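Side-chain contacts in metallocarboxypeptidase (Trypanosoma cruzi, PDB 3DWC), which probably removes single amino acids other than proline from the C-terminal ends of peptides, as a metal-dependent carboxypeptidase of the M32 family: residues G327-P330 with A331-S334; S335-K338 with R339-R343. All coordinates share one frame; numbering follows the deposited sequence.

Contact 1 (G327-P330 with A331-S334); sequences GDQP and AFTS
Gln329 and Phe332 are the two ends of a type I beta turn, with Pro330 and Ala331 at its corners. The turn is closed by a hydrogen bond from Phe332 N to Gln329 O, 3.0 Å long with an N-H...O angle of 160°. Phe332 is in turn the centre of an inverse gamma turn, with a weak bond from Thr333 N to Ala331 O. Gly327, the first residue to leave helical angles after helix 312-326, has a positive phi.

The side chain of Gln329 folds back over the phenyl ring. Its CG lies between the backbone N and the carbonyl carbon (chi1 50°), and the chain then runs on extended. This makes a CH-pi contact, with Gln329 CG 3.6 Å from the centroid of the Phe332 ring. The amide stacks on the same ring, the planes 23° apart. At the ring edge, Gly327 O approaches Phe332 CE2 to 3.2 Å. One water links Gln329 OE1 to Ala331 N, and OE1 also accepts from Lys204 N. A second water joins Asp328 OD2 to Phe332 O.

The whole arrangement is the connection between helix 312-326 and helix 334-341. Phe332 packs on Leu322, Val323 and Phe326 of the first helix. Thr333 is the N-cap of the second, its OG1 accepting from Asn336 N.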
ATOM      1  N   GLY B 327       6.325 -24.798 -23.909  1.00 31.28           N
ATOM      2  CA  GLY B 327       6.462 -26.061 -24.616  1.00 30.99           C
ATOM      3  C   GLY B 327       6.208 -25.834 -26.089  1.00 30.85           C
ATOM      4  O   GLY B 327       5.479 -24.897 -26.456  1.00 30.88           O
ATOM      5  N   ASP B 328       6.820 -26.663 -26.940  1.00 30.37           N
ATOM      6  CA  ASP B 328       6.749 -26.446 -28.381  1.00 30.77           C
ATOM      7  C   ASP B 328       5.363 -26.714 -28.979  1.00 30.70           C
ATOM      8  O   ASP B 328       4.658 -27.663 -28.580  1.00 30.12           O
ATOM      9  CB  ASP B 328       7.749 -27.337 -29.143  1.00 31.56           C
ATOM     10  CG  ASP B 328       8.235 -26.709 -30.457  1.00 32.16           C
ATOM     11  OD1 ASP B 328       9.125 -27.304 -31.073  1.00 37.21           O
ATOM     12  OD2 ASP B 328       7.772 -25.618 -30.869  1.00 36.05           O
ATOM     13  N   GLN B 329       5.017 -25.906 -29.978  1.00 29.18           N
ATOM     14  CA  GLN B 329       3.858 -26.165 -30.818  1.00 29.67           C
ATOM     15  C   GLN B 329       4.089 -25.437 -32.114  1.00 29.23           C
ATOM     16  O   GLN B 329       4.911 -24.545 -32.144  1.00 29.34           O
ATOM     17  CB  GLN B 329       2.548 -25.726 -30.148  1.00 29.82           C
ATOM     18  CG  GLN B 329       2.516 -24.322 -29.592  1.00 29.00           C
ATOM     19  CD  GLN B 329       1.117 -23.902 -29.208  1.00 29.44           C
ATOM     20  OE1 GLN B 329       0.364 -23.422 -30.055  1.00 26.89           O
ATOM     21  NE2 GLN B 329       0.763 -24.063 -27.928  1.00 27.26           N
ATOM     22  N   PRO B 330       3.402 -25.843 -33.199  1.00 29.88           N
ATOM     23  CA  PRO B 330       3.613 -25.305 -34.544  1.00 29.83           C
ATOM     24  C   PRO B 330       3.513 -23.782 -34.668  1.00 29.35           C
ATOM     25  O   PRO B 330       4.290 -23.185 -35.390  1.00 31.04           O
ATOM     26  CB  PRO B 330       2.518 -26.007 -35.357  1.00 29.83           C
ATOM     27  CG  PRO B 330       2.331 -27.291 -34.661  1.00 30.74           C
ATOM     28  CD  PRO B 330       2.403 -26.935 -33.222  1.00 30.82           C
ATOM     29  N   ALA B 331       2.605 -23.165 -33.921  1.00 29.55           N
ATOM     30  CA  ALA B 331       2.455 -21.705 -33.902  1.00 29.63           C
ATOM     31  C   ALA B 331       3.725 -20.960 -33.514  1.00 29.49           C
ATOM     32  O   ALA B 331       3.864 -19.789 -33.874  1.00 29.64           O
ATOM     33  CB  ALA B 331       1.309 -21.294 -32.929  1.00 28.37           C
ATOM     34  N   PHE B 332       4.622 -21.616 -32.759  1.00 29.31           N
ATOM     35  CA  PHE B 332       5.791 -20.948 -32.144  1.00 29.72           C
ATOM     36  C   PHE B 332       7.045 -20.900 -33.026  1.00 30.24           C
ATOM     37  O   PHE B 332       8.101 -21.491 -32.705  1.00 30.49           O
ATOM     38  CB  PHE B 332       6.162 -21.590 -30.810  1.00 29.02           C
ATOM     39  CG  PHE B 332       5.143 -21.416 -29.705  1.00 29.37           C
ATOM     40  CD1 PHE B 332       4.107 -20.472 -29.770  1.00 26.03           C
ATOM     41  CD2 PHE B 332       5.252 -22.191 -28.564  1.00 26.89           C
ATOM     42  CE1 PHE B 332       3.220 -20.331 -28.758  1.00 27.58           C
ATOM     43  CE2 PHE B 332       4.336 -22.048 -27.515  1.00 29.43           C
ATOM     44  CZ  PHE B 332       3.306 -21.103 -27.624  1.00 27.92           C
ATOM     45  N   THR B 333       6.914 -20.218 -34.154  1.00 30.57           N
ATOM     46  CA  THR B 333       8.041 -19.973 -35.053  1.00 30.49           C
ATOM     47  C   THR B 333       8.068 -18.461 -35.206  1.00 30.28           C
ATOM     48  O   THR B 333       7.057 -17.825 -35.013  1.00 31.25           O
ATOM     49  CB  THR B 333       7.833 -20.577 -36.418  1.00 30.03           C
ATOM     50  OG1 THR B 333       6.771 -19.881 -37.079  1.00 29.39           O
ATOM     51  CG2 THR B 333       7.556 -22.109 -36.358  1.00 29.17           C
ATOM     52  N   SER B 334       9.193 -17.873 -35.556  1.00 31.01           N
ATOM     53  CA  SER B 334       9.243 -16.414 -35.639  1.00 31.75           C
ATOM     54  C   SER B 334       8.413 -15.845 -36.776  1.00 32.02           C
ATOM     55  O   SER B 334       7.859 -14.755 -36.665  1.00 31.75           O
ATOM     56  CB  SER B 334      10.682 -15.914 -35.747  1.00 31.71           C
ATOM     57  OG  SER B 334      11.289 -16.394 -36.917  1.00 35.35           O
TER
HETATM   58  O   HOH W   1       8.495 -24.442 -32.949  1.00 37.42           O
HETATM   59  O   HOH W   2       0.354 -24.317 -32.539  1.00 20.15           O

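Contact 2 (S335-K338 with R339-R343); sequences SNMK and RVIQR. With SO4 (sulfate ion), chain U.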
ATOM      1  N   SER B 335       8.376 -16.551 -37.897  1.00 32.32           N
ATOM      2  CA  SER B 335       7.543 -16.115 -39.008  1.00 32.54           C
ATOM      3  C   SER B 335       6.041 -16.164 -38.657  1.00 31.71           C
ATOM      4  O   SER B 335       5.277 -15.232 -38.949  1.00 31.89           O
ATOM      5  CB  SER B 335       7.826 -16.996 -40.244  1.00 33.42           C
ATOM      6  OG  SER B 335       6.745 -16.913 -41.182  1.00 37.48           O
ATOM      7  N   ASN B 336       5.595 -17.241 -38.035  1.00 30.36           N
ATOM      8  CA  ASN B 336       4.188 -17.298 -37.668  1.00 30.18           C
ATOM      9  C   ASN B 336       3.826 -16.306 -36.556  1.00 29.73           C
ATOM     10  O   ASN B 336       2.801 -15.644 -36.644  1.00 30.58           O
ATOM     11  CB  ASN B 336       3.753 -18.701 -37.253  1.00 29.86           C
ATOM     12  CG  ASN B 336       2.285 -18.753 -36.955  1.00 29.14           C
ATOM     13  OD1 ASN B 336       1.493 -18.739 -37.887  1.00 28.33           O
ATOM     14  ND2 ASN B 336       1.901 -18.757 -35.668  1.00 24.32           N
ATOM     15  N   MET B 337       4.674 -16.137 -35.541  1.00 29.34           N
ATOM     16  CA  MET B 337       4.335 -15.192 -34.500  1.00 29.96           C
ATOM     17  C   MET B 337       4.288 -13.761 -34.992  1.00 29.88           C
ATOM     18  O   MET B 337       3.526 -12.951 -34.490  1.00 29.71           O
ATOM     19  CB  MET B 337       5.243 -15.323 -33.287  1.00 30.05           C
ATOM     20  CG  MET B 337       5.013 -16.622 -32.516  1.00 29.33           C
ATOM     21  SD  MET B 337       3.337 -16.847 -31.919  1.00 29.30           S
ATOM     22  CE  MET B 337       3.132 -15.279 -31.108  1.00 27.46           C
ATOM     23  N   LYS B 338       5.141 -13.414 -35.936  1.00 31.84           N
ATOM     24  CA  LYS B 338       5.016 -12.109 -36.579  1.00 31.89           C
ATOM     25  C   LYS B 338       3.635 -11.918 -37.217  1.00 31.92           C
ATOM     26  O   LYS B 338       3.041 -10.843 -37.158  1.00 31.24           O
ATOM     27  CB  LYS B 338       6.118 -11.917 -37.618  1.00 32.16           C
ATOM     28  CG  LYS B 338       6.058 -10.570 -38.307  1.00 33.07           C
ATOM     29  CD  LYS B 338       7.250 -10.409 -39.250  1.00 34.27           C
ATOM     30  CE  LYS B 338       6.989  -9.395 -40.323  1.00 37.48           C
ATOM     31  NZ  LYS B 338       8.194  -9.344 -41.270  1.00 40.33           N
ATOM     32  N   ARG B 339       3.114 -12.970 -37.823  1.00 33.13           N
ATOM     33  CA  ARG B 339       1.821 -12.891 -38.506  1.00 33.79           C
ATOM     34  C   ARG B 339       0.692 -12.714 -37.529  1.00 34.05           C
ATOM     35  O   ARG B 339      -0.225 -11.953 -37.790  1.00 34.72           O
ATOM     36  CB  ARG B 339       1.599 -14.107 -39.395  1.00 34.32           C
ATOM     37  CG  ARG B 339       2.040 -13.837 -40.787  1.00 38.04           C
ATOM     38  CD  ARG B 339       3.085 -14.733 -41.353  1.00 42.09           C
ATOM     39  NE  ARG B 339       2.562 -15.833 -42.100  1.00 42.94           N
ATOM     40  CZ  ARG B 339       3.143 -16.452 -43.131  1.00 44.59           C
ATOM     41  NH1 ARG B 339       4.305 -16.080 -43.657  1.00 46.27           N
ATOM     42  NH2 ARG B 339       2.512 -17.474 -43.666  1.00 44.91           N
ATOM     43  N   VAL B 340       0.790 -13.396 -36.388  1.00 34.11           N
ATOM     44  CA  VAL B 340      -0.155 -13.249 -35.283  1.00 33.50           C
ATOM     45  C   VAL B 340      -0.087 -11.812 -34.680  1.00 34.13           C
ATOM     46  O   VAL B 340      -1.083 -11.119 -34.591  1.00 34.23           O
ATOM     47  CB  VAL B 340       0.135 -14.320 -34.180  1.00 32.48           C
ATOM     48  CG1 VAL B 340      -0.696 -14.048 -32.891  1.00 30.77           C
ATOM     49  CG2 VAL B 340      -0.081 -15.740 -34.729  1.00 29.84           C
ATOM     50  N   ILE B 341       1.092 -11.374 -34.286  1.00 34.93           N
ATOM     51  CA  ILE B 341       1.272 -10.089 -33.597  1.00 35.78           C
ATOM     52  C   ILE B 341       1.018  -8.854 -34.518  1.00 36.51           C
ATOM     53  O   ILE B 341       0.634  -7.781 -34.004  1.00 37.80           O
ATOM     54  CB  ILE B 341       2.704 -10.031 -32.908  1.00 36.60           C
ATOM     55  CG1 ILE B 341       2.904 -11.109 -31.821  1.00 38.34           C
ATOM     56  CG2 ILE B 341       3.050  -8.704 -32.269  1.00 36.55           C
ATOM     57  CD1 ILE B 341       2.003 -11.049 -30.733  1.00 44.25           C
ATOM     58  N   GLN B 342       1.230  -8.979 -35.838  1.00 36.09           N
ATOM     59  CA  GLN B 342       1.056  -7.844 -36.790  1.00 36.63           C
ATOM     60  C   GLN B 342      -0.235  -7.953 -37.583  1.00 38.40           C
ATOM     61  O   GLN B 342      -0.425  -7.270 -38.575  1.00 39.83           O
ATOM     62  CB  GLN B 342       2.215  -7.739 -37.777  1.00 36.13           C
ATOM     63  CG  GLN B 342       3.525  -7.285 -37.115  1.00 33.14           C
ATOM     64  CD  GLN B 342       4.661  -7.112 -38.091  1.00 34.96           C
ATOM     65  OE1 GLN B 342       4.479  -7.167 -39.308  1.00 32.02           O
ATOM     66  NE2 GLN B 342       5.850  -6.854 -37.560  1.00 29.43           N
ATOM     67  N   ARG B 343      -1.120  -8.842 -37.158  1.00 39.73           N
ATOM     68  CA  ARG B 343      -2.370  -9.068 -37.896  1.00 39.73           C
ATOM     69  C   ARG B 343      -3.217  -7.804 -37.890  1.00 37.93           C
ATOM     70  O   ARG B 343      -3.318  -7.151 -36.866  1.00 38.59           O
ATOM     71  CB  ARG B 343      -3.173 -10.195 -37.257  1.00 40.11           C
ATOM     72  CG  ARG B 343      -4.297 -10.677 -38.177  1.00 41.42           C
ATOM     73  CD  ARG B 343      -5.349 -11.403 -37.389  1.00 44.09           C
ATOM     74  NE  ARG B 343      -5.329 -12.845 -37.601  1.00 47.44           N
ATOM     75  CZ  ARG B 343      -4.922 -13.765 -36.722  1.00 50.10           C
ATOM     76  NH1 ARG B 343      -4.426 -13.438 -35.505  1.00 51.52           N
ATOM     77  NH2 ARG B 343      -5.015 -15.043 -37.077  1.00 50.64           N
TER
HETATM   78  S   SO4 U 611       2.075 -19.431 -46.545  1.00 71.32           S
HETATM   79  O1  SO4 U 611       3.039 -20.538 -46.489  1.00 70.95           O
HETATM   80  O2  SO4 U 611       1.290 -19.502 -47.780  1.00 71.51           O
HETATM   81  O3  SO4 U 611       1.154 -19.512 -45.417  1.00 70.48           O
HETATM   82  O4  SO4 U 611       2.803 -18.162 -46.525  1.00 71.41           O
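Lys338 and Gln342 meet one helical turn apart because of their torsions. Lys338 CG is anti to the backbone N (chi1 -179°) and the chain stays extended. Gln342 CG lies beside its own backbone N (chi1 -70°), which turns the amide onto the aliphatic part of the lysine. Lys338 CG is 3.7 Å from Gln342 CD, and Lys338 CE is 3.5 Å from Gln342 OE1. Gln342 NE2 is bound elsewhere, by the C-terminal carboxylate of Gly505 and by Arg310 O.

Arg339 bends at chi2 and chi3, bringing its CD to 3.3 Å from Ser335 O. The guanidinium lies oblique to Ser335 OG, which hydrogen-bonds a glycerol. Arg339 NH2 donates to O4 of a sulfate ion at 3.0 Å, and O3 of that ion lies in the guanidinium plane at its edge. The same NH2 bonds Thr199 O, so this group is held from the protein as well as by the anion. The sulfate probably comes from the crystallisation liquor.

On another side of the helix, Met337 CE lies 4.2 Å from Ile341 CG1 and 4.4 Å from Val340 CB. Asn336 ND2 touches Val340 CG2 and bonds Leu201 O. The backbone bonds from Val340 N to Asn336 O and from Ile341 N to Met337 O are regular. Gln342 N still reaches Lys338 O, and Gln342 is the first residue to leave helical angles.

The contact takes in nearly all of the short helix 334-341 and the two residues after it. Met337 and Ile341 pack on Met315 of helix 312-326, and Ile341 also meets Val259 and Leu263 of helix 259-276. Gln342 touches Arg499 and Tyr500 of helix 490-501.

Contact 1 runs straight into contact 2 along the chain, and their centres are 12 Å apart. Ala331 O of the first receives a probable hydrogen bond from Asn336 ND2 of the second, at 2.9 Å. Met337 SD packs against both Ala331 O, at 3.6 Å, and Phe332 CD1, at 4.3 Å. Together the contacts form the turn and the helix that follow helix 312-326. Both lie away from the cobalt site and the bound glycine, their centres about 32 and 25 Å from the centre of the chain. The cobalt ligands His267 and His271 belong to helix 259-276, whose early residues Val259 and Leu263 touch Ile341 of contact 2.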